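PDB 7DG2: Non-structural maintenance of chromosomes element 1 homolog from Xenopus laevis, which probably acts, as a RING-type E3 ubiquitin ligase paired with a MAGE protein in the SMC5-SMC6 complex, to pass ubiquitin from an E2 enzyme to substrates. Local coordinates for residues A[104-109]-A[159-164]; A[189-194]-A[203-208]; A[195-200]-A[219-224]. One frame throughout, in Å; residues are numbered along the deposited sequence.

Interaction 1. Residues A[104-109]-A[159-164]; sequences KTMELI and YTLHTR. With ACT (acetate ion), chain D.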
# COMPACT_ATOMS: atom_id res chain seq x y z
N LYS A 104 -7.15 -9.67 -19.26
CA LYS A 104 -7.84 -10.81 -19.89
C LYS A 104 -8.67 -11.57 -18.87
O LYS A 104 -9.76 -12.07 -19.19
CB LYS A 104 -6.84 -11.75 -20.57
CG LYS A 104 -6.04 -11.12 -21.72
CD LYS A 104 -6.94 -10.51 -22.79
CE LYS A 104 -7.73 -11.58 -23.54
NZ LYS A 104 -8.57 -10.97 -24.64
N THR A 105 -8.17 -11.68 -17.63
CA THR A 105 -8.95 -12.34 -16.57
C THR A 105 -10.21 -11.54 -16.24
O THR A 105 -11.31 -12.09 -16.11
CB THR A 105 -8.07 -12.52 -15.33
OG1 THR A 105 -6.94 -13.35 -15.65
CG2 THR A 105 -8.85 -13.16 -14.18
N MET A 106 -10.06 -10.22 -16.10
CA MET A 106 -11.21 -9.35 -15.91
C MET A 106 -12.22 -9.50 -17.05
O MET A 106 -13.43 -9.58 -16.81
CB MET A 106 -10.74 -7.89 -15.80
CG MET A 106 -11.86 -6.87 -15.91
SD MET A 106 -11.33 -5.20 -15.42
CE MET A 106 -9.93 -4.95 -16.48
N GLU A 107 -11.73 -9.56 -18.29
CA GLU A 107 -12.64 -9.72 -19.42
C GLU A 107 -13.41 -11.02 -19.33
O GLU A 107 -14.63 -11.05 -19.54
CB GLU A 107 -11.86 -9.65 -20.73
CG GLU A 107 -12.68 -9.99 -21.97
CD GLU A 107 -11.87 -10.01 -23.25
OE1 GLU A 107 -12.48 -10.05 -24.34
OE2 GLU A 107 -10.62 -9.97 -23.17
N LEU A 108 -12.73 -12.12 -18.99
CA LEU A 108 -13.44 -13.39 -18.84
C LEU A 108 -14.45 -13.34 -17.69
O LEU A 108 -15.55 -13.88 -17.80
CB LEU A 108 -12.42 -14.52 -18.63
CG LEU A 108 -12.96 -15.95 -18.56
CD1 LEU A 108 -13.91 -16.15 -19.71
CD2 LEU A 108 -11.78 -16.91 -18.66
N ILE A 109 -14.08 -12.69 -16.58
CA ILE A 109 -15.01 -12.53 -15.47
C ILE A 109 -16.25 -11.75 -15.91
O ILE A 109 -17.38 -12.10 -15.57
CB ILE A 109 -14.29 -11.85 -14.29
CG1 ILE A 109 -13.41 -12.87 -13.57
CG2 ILE A 109 -15.29 -11.16 -13.36
CD1 ILE A 109 -12.27 -12.24 -12.73
N TYR A 159 -12.02 -17.02 -9.16
CA TYR A 159 -11.71 -15.61 -8.92
C TYR A 159 -12.78 -14.72 -9.50
O TYR A 159 -13.22 -14.91 -10.64
CB TYR A 159 -10.36 -15.24 -9.54
CG TYR A 159 -9.22 -16.03 -8.94
CD1 TYR A 159 -8.88 -17.29 -9.45
CD2 TYR A 159 -8.51 -15.54 -7.85
CE1 TYR A 159 -7.88 -18.02 -8.89
CE2 TYR A 159 -7.48 -16.28 -7.29
CZ TYR A 159 -7.18 -17.52 -7.82
OH TYR A 159 -6.16 -18.27 -7.29
N THR A 160 -13.18 -13.70 -8.73
CA THR A 160 -14.01 -12.63 -9.26
C THR A 160 -13.34 -11.30 -8.92
O THR A 160 -12.32 -11.26 -8.22
CB THR A 160 -15.45 -12.71 -8.72
OG1 THR A 160 -16.30 -11.80 -9.44
CG2 THR A 160 -15.48 -12.37 -7.24
N LEU A 161 -13.89 -10.22 -9.46
CA LEU A 161 -13.37 -8.90 -9.14
C LEU A 161 -13.71 -8.54 -7.70
O LEU A 161 -14.83 -8.78 -7.24
CB LEU A 161 -13.96 -7.84 -10.08
CG LEU A 161 -13.71 -7.99 -11.57
CD1 LEU A 161 -14.26 -6.77 -12.28
CD2 LEU A 161 -12.22 -8.15 -11.84
N HIS A 162 -12.75 -7.96 -6.98
CA HIS A 162 -13.04 -7.45 -5.65
C HIS A 162 -13.98 -6.25 -5.74
O HIS A 162 -14.01 -5.54 -6.75
CB HIS A 162 -11.72 -7.04 -4.95
CG HIS A 162 -11.83 -6.90 -3.46
ND1 HIS A 162 -12.41 -5.80 -2.85
CD2 HIS A 162 -11.44 -7.72 -2.46
CE1 HIS A 162 -12.37 -5.96 -1.54
NE2 HIS A 162 -11.80 -7.12 -1.28
N THR A 163 -14.74 -6.01 -4.67
CA THR A 163 -15.53 -4.78 -4.60
C THR A 163 -14.67 -3.55 -4.90
O THR A 163 -15.10 -2.65 -5.62
CB THR A 163 -16.17 -4.66 -3.22
OG1 THR A 163 -17.00 -5.80 -2.99
CG2 THR A 163 -17.02 -3.39 -3.14
N ARG A 164 -13.44 -3.53 -4.38
CA ARG A 164 -12.54 -2.41 -4.65
C ARG A 164 -12.32 -2.22 -6.14
O ARG A 164 -12.30 -1.09 -6.65
CB ARG A 164 -11.20 -2.64 -3.97
CG ARG A 164 -10.23 -1.46 -4.17
CD ARG A 164 -8.79 -1.90 -4.06
NE ARG A 164 -7.85 -0.79 -4.06
CZ ARG A 164 -6.58 -0.91 -3.67
NH1 ARG A 164 -6.14 -2.08 -3.23
NH2 ARG A 164 -5.77 0.13 -3.68
C ACT D . -3.39 -1.54 -1.33
O ACT D . -3.29 -2.04 -2.50
OXT ACT D . -3.29 -0.33 -0.97
CH3 ACT D . -3.69 -2.58 -0.19
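Ile-109, on the last turns of helix 96-111, supplies most of the contact with strand 158-161 and can be followed outward from CB. There the side chain forks. CG2 lies anti to the backbone N, with CG1 beside it (chi1 -77°), which sends the two branches to different parts of the strand. CG2 takes the later residues: it rests 4.0 Å from Leu-161 CG and 4.1 Å from Thr-160 OG1. CG1 comes near Tyr-159 O, and the tip, CD1, ends 3.5 Å from Tyr-159 O and 3.9 Å from Thr-160 CA, so methyl and methylene lie on the peptide between Tyr-159 and Thr-160. The Ile-109 side chain crosses that of Thr-160 at about a right angle, while against Leu-161 the crossing is oblique.

One turn back on the helix, Met-106 adds a lighter touch, CB to Leu-161 CD2 at 4.2 Å; its thioether end leads away from the strand, and the side chain also packs on Leu-169. The two segments meet by van der Waals packing, aliphatic groups against side chains and the strand backbone. The hydroxyl of Thr-160 is nevertheless satisfied within this interior, by a hydrogen bond to the carbonyl of Gly-115.

Beyond the strand, His-162 N-caps helix 163-176: its ND1 accepts from Arg-164 N at 2.9 Å, the donor lying almost exactly in the ring plane. Arg-164 runs extended from CG to NE, makes a cation-pi contact with Trp-151, and gives NH1 to an acetate ion, probably from the crystallisation liquor, at the guanidinium edge.

Helix and strand axes are perpendicular (90°) and 8.5 Å apart at closest approach. A helix laid across a small antiparallel sheet, with further helices alongside, is consistent with the winged-helix form of the helix-turn-helix clan to which the Nse1 family belongs.

Interaction 2. Residues A[189-194]-A[203-208]; sequences KVAIQS and PLHLQC. With ZN (zinc ion), chain G.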
# COMPACT_ATOMS: atom_id res chain seq x y z
N LYS A 189 -26.16 -0.10 -12.83
CA LYS A 189 -24.73 -0.17 -12.56
C LYS A 189 -24.18 -1.51 -13.02
O LYS A 189 -24.92 -2.48 -13.20
CB LYS A 189 -24.43 0.02 -11.07
CG LYS A 189 -24.90 1.36 -10.52
CD LYS A 189 -24.76 1.41 -9.01
CE LYS A 189 -24.99 2.82 -8.50
NZ LYS A 189 -24.08 3.78 -9.19
N VAL A 190 -22.85 -1.55 -13.23
CA VAL A 190 -22.19 -2.79 -13.63
C VAL A 190 -22.52 -3.89 -12.64
O VAL A 190 -22.52 -3.69 -11.42
CB VAL A 190 -20.67 -2.57 -13.73
CG1 VAL A 190 -19.94 -3.91 -13.83
CG2 VAL A 190 -20.34 -1.69 -14.92
N ALA A 191 -22.81 -5.08 -13.17
CA ALA A 191 -22.99 -6.28 -12.36
C ALA A 191 -21.97 -7.30 -12.81
O ALA A 191 -21.85 -7.58 -14.01
CB ALA A 191 -24.40 -6.85 -12.48
N ILE A 192 -21.22 -7.86 -11.86
CA ILE A 192 -20.30 -8.94 -12.15
C ILE A 192 -20.99 -10.26 -11.83
O ILE A 192 -21.13 -11.13 -12.70
CB ILE A 192 -18.97 -8.77 -11.38
CG1 ILE A 192 -18.30 -7.46 -11.77
CG2 ILE A 192 -18.06 -9.92 -11.67
CD1 ILE A 192 -17.96 -7.34 -13.24
N GLN A 193 -21.43 -10.42 -10.59
CA GLN A 193 -22.35 -11.50 -10.24
C GLN A 193 -23.78 -11.01 -10.39
O GLN A 193 -24.09 -9.87 -10.05
CB GLN A 193 -22.10 -11.98 -8.81
CG GLN A 193 -20.70 -12.53 -8.59
CD GLN A 193 -20.50 -13.07 -7.20
OE1 GLN A 193 -19.71 -12.52 -6.41
NE2 GLN A 193 -21.19 -14.15 -6.88
N SER A 194 -24.64 -11.87 -10.93
CA SER A 194 -25.98 -11.42 -11.29
C SER A 194 -26.89 -12.63 -11.43
O SER A 194 -26.43 -13.78 -11.47
CB SER A 194 -25.98 -10.63 -12.60
OG SER A 194 -25.69 -11.50 -13.68
N PRO A 203 -29.50 -8.74 -17.05
CA PRO A 203 -29.00 -9.08 -15.72
C PRO A 203 -29.64 -8.25 -14.61
O PRO A 203 -30.02 -7.10 -14.84
CB PRO A 203 -27.50 -8.76 -15.84
CG PRO A 203 -27.49 -7.55 -16.74
CD PRO A 203 -28.69 -7.68 -17.68
N LEU A 204 -29.75 -8.83 -13.42
CA LEU A 204 -30.04 -8.08 -12.20
C LEU A 204 -29.02 -8.46 -11.15
O LEU A 204 -28.65 -9.63 -11.04
CB LEU A 204 -31.45 -8.38 -11.67
CG LEU A 204 -32.64 -7.80 -12.43
CD1 LEU A 204 -33.90 -7.89 -11.58
CD2 LEU A 204 -32.35 -6.37 -12.83
N HIS A 205 -28.55 -7.47 -10.37
CA HIS A 205 -27.81 -7.80 -9.16
C HIS A 205 -28.66 -8.70 -8.27
O HIS A 205 -29.89 -8.60 -8.25
CB HIS A 205 -27.44 -6.54 -8.37
CG HIS A 205 -26.37 -5.71 -8.99
ND1 HIS A 205 -26.61 -4.44 -9.48
CD2 HIS A 205 -25.05 -5.94 -9.19
CE1 HIS A 205 -25.49 -3.93 -9.95
NE2 HIS A 205 -24.52 -4.83 -9.79
N LEU A 206 -27.99 -9.57 -7.51
CA LEU A 206 -28.72 -10.45 -6.61
C LEU A 206 -29.52 -9.66 -5.59
O LEU A 206 -30.68 -10.00 -5.29
CB LEU A 206 -27.77 -11.43 -5.92
CG LEU A 206 -27.80 -12.84 -6.51
CD1 LEU A 206 -27.17 -12.86 -7.90
CD2 LEU A 206 -27.12 -13.86 -5.59
N GLN A 207 -28.94 -8.59 -5.04
CA GLN A 207 -29.68 -7.73 -4.12
C GLN A 207 -30.81 -7.00 -4.83
O GLN A 207 -31.87 -6.77 -4.25
CB GLN A 207 -28.75 -6.73 -3.44
CG GLN A 207 -28.35 -7.12 -2.03
CD GLN A 207 -26.98 -7.78 -1.97
OE1 GLN A 207 -26.00 -7.26 -2.53
NE2 GLN A 207 -26.90 -8.92 -1.30
N CYS A 208 -30.60 -6.61 -6.09
CA CYS A 208 -31.65 -5.90 -6.81
C CYS A 208 -32.79 -6.84 -7.20
O CYS A 208 -33.95 -6.40 -7.26
CB CYS A 208 -31.07 -5.20 -8.03
SG CYS A 208 -29.90 -3.90 -7.62
ZN ZN G . -28.54 -3.53 -9.51
O HOH W 1 -25.07 -9.54 -7.49
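His-205 and the strand-like backbone around Val-190 and Ala-191 meet through a single direct hydrogen bond, and zinc is held by the other nitrogen of the same imidazole. The metal bonds come first: His-205 ND1 binds zinc at 2.1 Å and Cys-208 SG at 2.4 Å, with Cys-184 and Cys-187 completing a site of three cysteines and one histidine. Cys-208 belongs to the first turn of helix 206-212, for which His-205 occupies the N-cap position.

Polar contacts use the other ring nitrogen. His-205 NE2 donates to Val-190 O at 2.8 Å, the acceptor lying near the ring plane; the bond is bent, with 138° at the hydrogen, and the donor stands 34° from the carbonyl plane. A second, indirect link runs through a water, which donates to Gln-193 O and accepts from Leu-206 N, thereby bridging the backbones where helix 206-212 begins.

Van der Waals packing fills in the remainder. Ala-191 CB lies over one face of the imidazole, 3.5 Å from His-205 CD2. The CA and CB of Ser-194 press on the carbonyl of Leu-204, each 3.2 Å from its oxygen, while Ser-194 OG, set between the backbone N and the carbonyl carbon (chi1 70°), reaches the ring of Pro-203 at CB. Leu-206 CD1 comes to 3.5 Å from Ser-194 C. Outside the two segments, Glu-70 accepts from the backbone N-H groups of Ile-192 and Gln-193 and also touches His-205.

With one nitrogen on the metal and the other on a carbonyl, both nitrogens of His-205 are engaged and its rotation about CB-CG is fixed. The NE2-H bond implies that ND1 offers its lone pair to zinc, and the carbonyl acts as a second-shell group that would be expected to enhance the donor strength of this ligand.

Interaction 3. Residues A[195-200]-A[219-224]; sequences QLCENC and PTCPNC. With ZN (zinc ion), chain H.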
# COMPACT_ATOMS: atom_id res chain seq x y z
N GLN A 195 -28.18 -12.36 -11.50
CA GLN A 195 -29.16 -13.30 -12.03
C GLN A 195 -29.54 -12.86 -13.44
O GLN A 195 -29.86 -11.69 -13.65
CB GLN A 195 -30.40 -13.37 -11.15
CG GLN A 195 -30.16 -13.98 -9.79
CD GLN A 195 -31.45 -14.26 -9.06
OE1 GLN A 195 -32.50 -13.72 -9.41
NE2 GLN A 195 -31.40 -15.13 -8.05
N LEU A 196 -29.49 -13.78 -14.39
CA LEU A 196 -29.78 -13.48 -15.78
C LEU A 196 -31.14 -14.03 -16.17
O LEU A 196 -31.51 -15.14 -15.76
CB LEU A 196 -28.72 -14.07 -16.71
CG LEU A 196 -27.28 -13.59 -16.51
CD1 LEU A 196 -26.33 -14.54 -17.21
CD2 LEU A 196 -27.15 -12.17 -17.06
N CYS A 197 -31.89 -13.26 -16.96
CA CYS A 197 -33.04 -13.85 -17.63
C CYS A 197 -32.55 -14.91 -18.60
O CYS A 197 -31.67 -14.66 -19.41
CB CYS A 197 -33.85 -12.78 -18.37
SG CYS A 197 -35.28 -13.51 -19.23
N GLU A 198 -33.11 -16.11 -18.49
CA GLU A 198 -32.64 -17.16 -19.38
C GLU A 198 -33.28 -17.08 -20.75
O GLU A 198 -32.84 -17.79 -21.66
CB GLU A 198 -32.87 -18.53 -18.73
CG GLU A 198 -32.21 -18.61 -17.36
CD GLU A 198 -32.12 -20.02 -16.82
OE1 GLU A 198 -31.00 -20.44 -16.45
OE2 GLU A 198 -33.16 -20.71 -16.77
N ASN A 199 -34.28 -16.22 -20.91
CA ASN A 199 -34.87 -16.00 -22.23
C ASN A 199 -34.19 -14.86 -22.98
O ASN A 199 -33.79 -15.05 -24.13
CB ASN A 199 -36.37 -15.72 -22.10
CG ASN A 199 -37.03 -15.48 -23.44
OD1 ASN A 199 -37.03 -16.36 -24.31
ND2 ASN A 199 -37.58 -14.28 -23.62
N CYS A 200 -34.05 -13.68 -22.36
CA CYS A 200 -33.52 -12.52 -23.06
C CYS A 200 -32.15 -12.06 -22.56
O CYS A 200 -31.56 -11.16 -23.18
CB CYS A 200 -34.49 -11.33 -22.97
SG CYS A 200 -34.47 -10.48 -21.38
N PRO A 219 -43.21 -13.93 -10.46
CA PRO A 219 -42.29 -12.88 -10.90
C PRO A 219 -41.93 -13.04 -12.36
O PRO A 219 -41.69 -14.15 -12.84
CB PRO A 219 -41.08 -13.07 -9.99
CG PRO A 219 -41.08 -14.54 -9.72
CD PRO A 219 -42.52 -14.96 -9.66
N THR A 220 -41.89 -11.92 -13.07
CA THR A 220 -41.62 -11.91 -14.50
C THR A 220 -40.48 -10.94 -14.82
O THR A 220 -40.28 -9.95 -14.11
CB THR A 220 -42.86 -11.51 -15.31
OG1 THR A 220 -43.31 -10.22 -14.88
CG2 THR A 220 -43.97 -12.54 -15.14
N CYS A 221 -39.76 -11.25 -15.89
CA CYS A 221 -38.62 -10.44 -16.32
C CYS A 221 -39.07 -9.04 -16.71
O CYS A 221 -40.00 -8.90 -17.52
CB CYS A 221 -37.92 -11.12 -17.49
SG CYS A 221 -36.69 -10.10 -18.36
N PRO A 222 -38.42 -7.98 -16.21
CA PRO A 222 -38.85 -6.62 -16.55
C PRO A 222 -38.63 -6.25 -18.01
O PRO A 222 -39.11 -5.19 -18.43
CB PRO A 222 -38.00 -5.73 -15.63
CG PRO A 222 -37.00 -6.64 -14.94
CD PRO A 222 -37.11 -8.01 -15.54
N ASN A 223 -37.92 -7.07 -18.78
CA ASN A 223 -37.60 -6.77 -20.17
C ASN A 223 -38.40 -7.58 -21.17
O ASN A 223 -38.86 -7.03 -22.18
CB ASN A 223 -36.10 -7.00 -20.43
CG ASN A 223 -35.67 -6.56 -21.81
OD1 ASN A 223 -35.83 -5.40 -22.18
ND2 ASN A 223 -35.10 -7.49 -22.58
N CYS A 224 -38.57 -8.88 -20.94
CA CYS A 224 -39.28 -9.74 -21.87
C CYS A 224 -40.54 -10.36 -21.29
O CYS A 224 -41.25 -11.08 -22.00
CB CYS A 224 -38.36 -10.85 -22.39
SG CYS A 224 -38.06 -12.19 -21.19
ZN ZN H . -36.12 -11.46 -20.09
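Cys-221 and Cys-224 face Cys-197 and Cys-200 across a zinc ion, which is bound by the SG of all four cysteines at 2.3 to 2.4 Å. Along the second segment, Cys-221 comes first: its SG, anti to the backbone N (chi1 168°), reaches the metal and lies 3.8 Å from both Cys-197 SG and Cys-200 SG. The chain then turns at Pro-222, and the backbone N-H groups of Asn-223 and Cys-224 both fold back onto Cys-221 SG.

Asn-223 sends its side chain across the site. ND2 donates to Cys-200 SG at 3.3 Å, nearly straight at 173° and with the sulfur close to the amide plane. Cys-224 closes the segment, its SG set between the backbone N and the carbonyl carbon, where it binds zinc and accepts from Asn-199 ND2 at 3.2 Å. Beside the metal, its CB packs 3.9 Å from Cys-200 CB.

The first segment repeats this pattern, with Cys-197 SG receiving Cys-200 N and, weakly, Asn-199 N. Two CxxC zinc knuckles thus exchange asparagine bonds, and these N-H donors would be expected to spread the negative charge of the thiolates.

The knuckle at Cys-197 directly follows strand 195-196, paired with strand 203-204. The other comes after helix 206-212, where Pro-222 rests on Tyr-212, while Trp-228 packs against Cys-197.

In the fold
Along the chain, interaction 1 closes before the other two begin. The segments of interactions 2 and 3 alternate, and the ligand pairs of the two zinc sites interleave along the chain, the cross-brace of RING-type fingers. Centres lie about 14 Å apart between interactions 1 and 2, about 13 Å between 2 and 3, and about 24 Å between 1 and 3. Ile-192, in the first segment of interaction 2, packs on Ile-109, Thr-160 and Leu-161, seating the RING-like domain directly against the helix-and-sheet core of interaction 1. Interactions 2 and 3 share the small sheet of strands 195-196 and 203-204, which connects the two zinc sites.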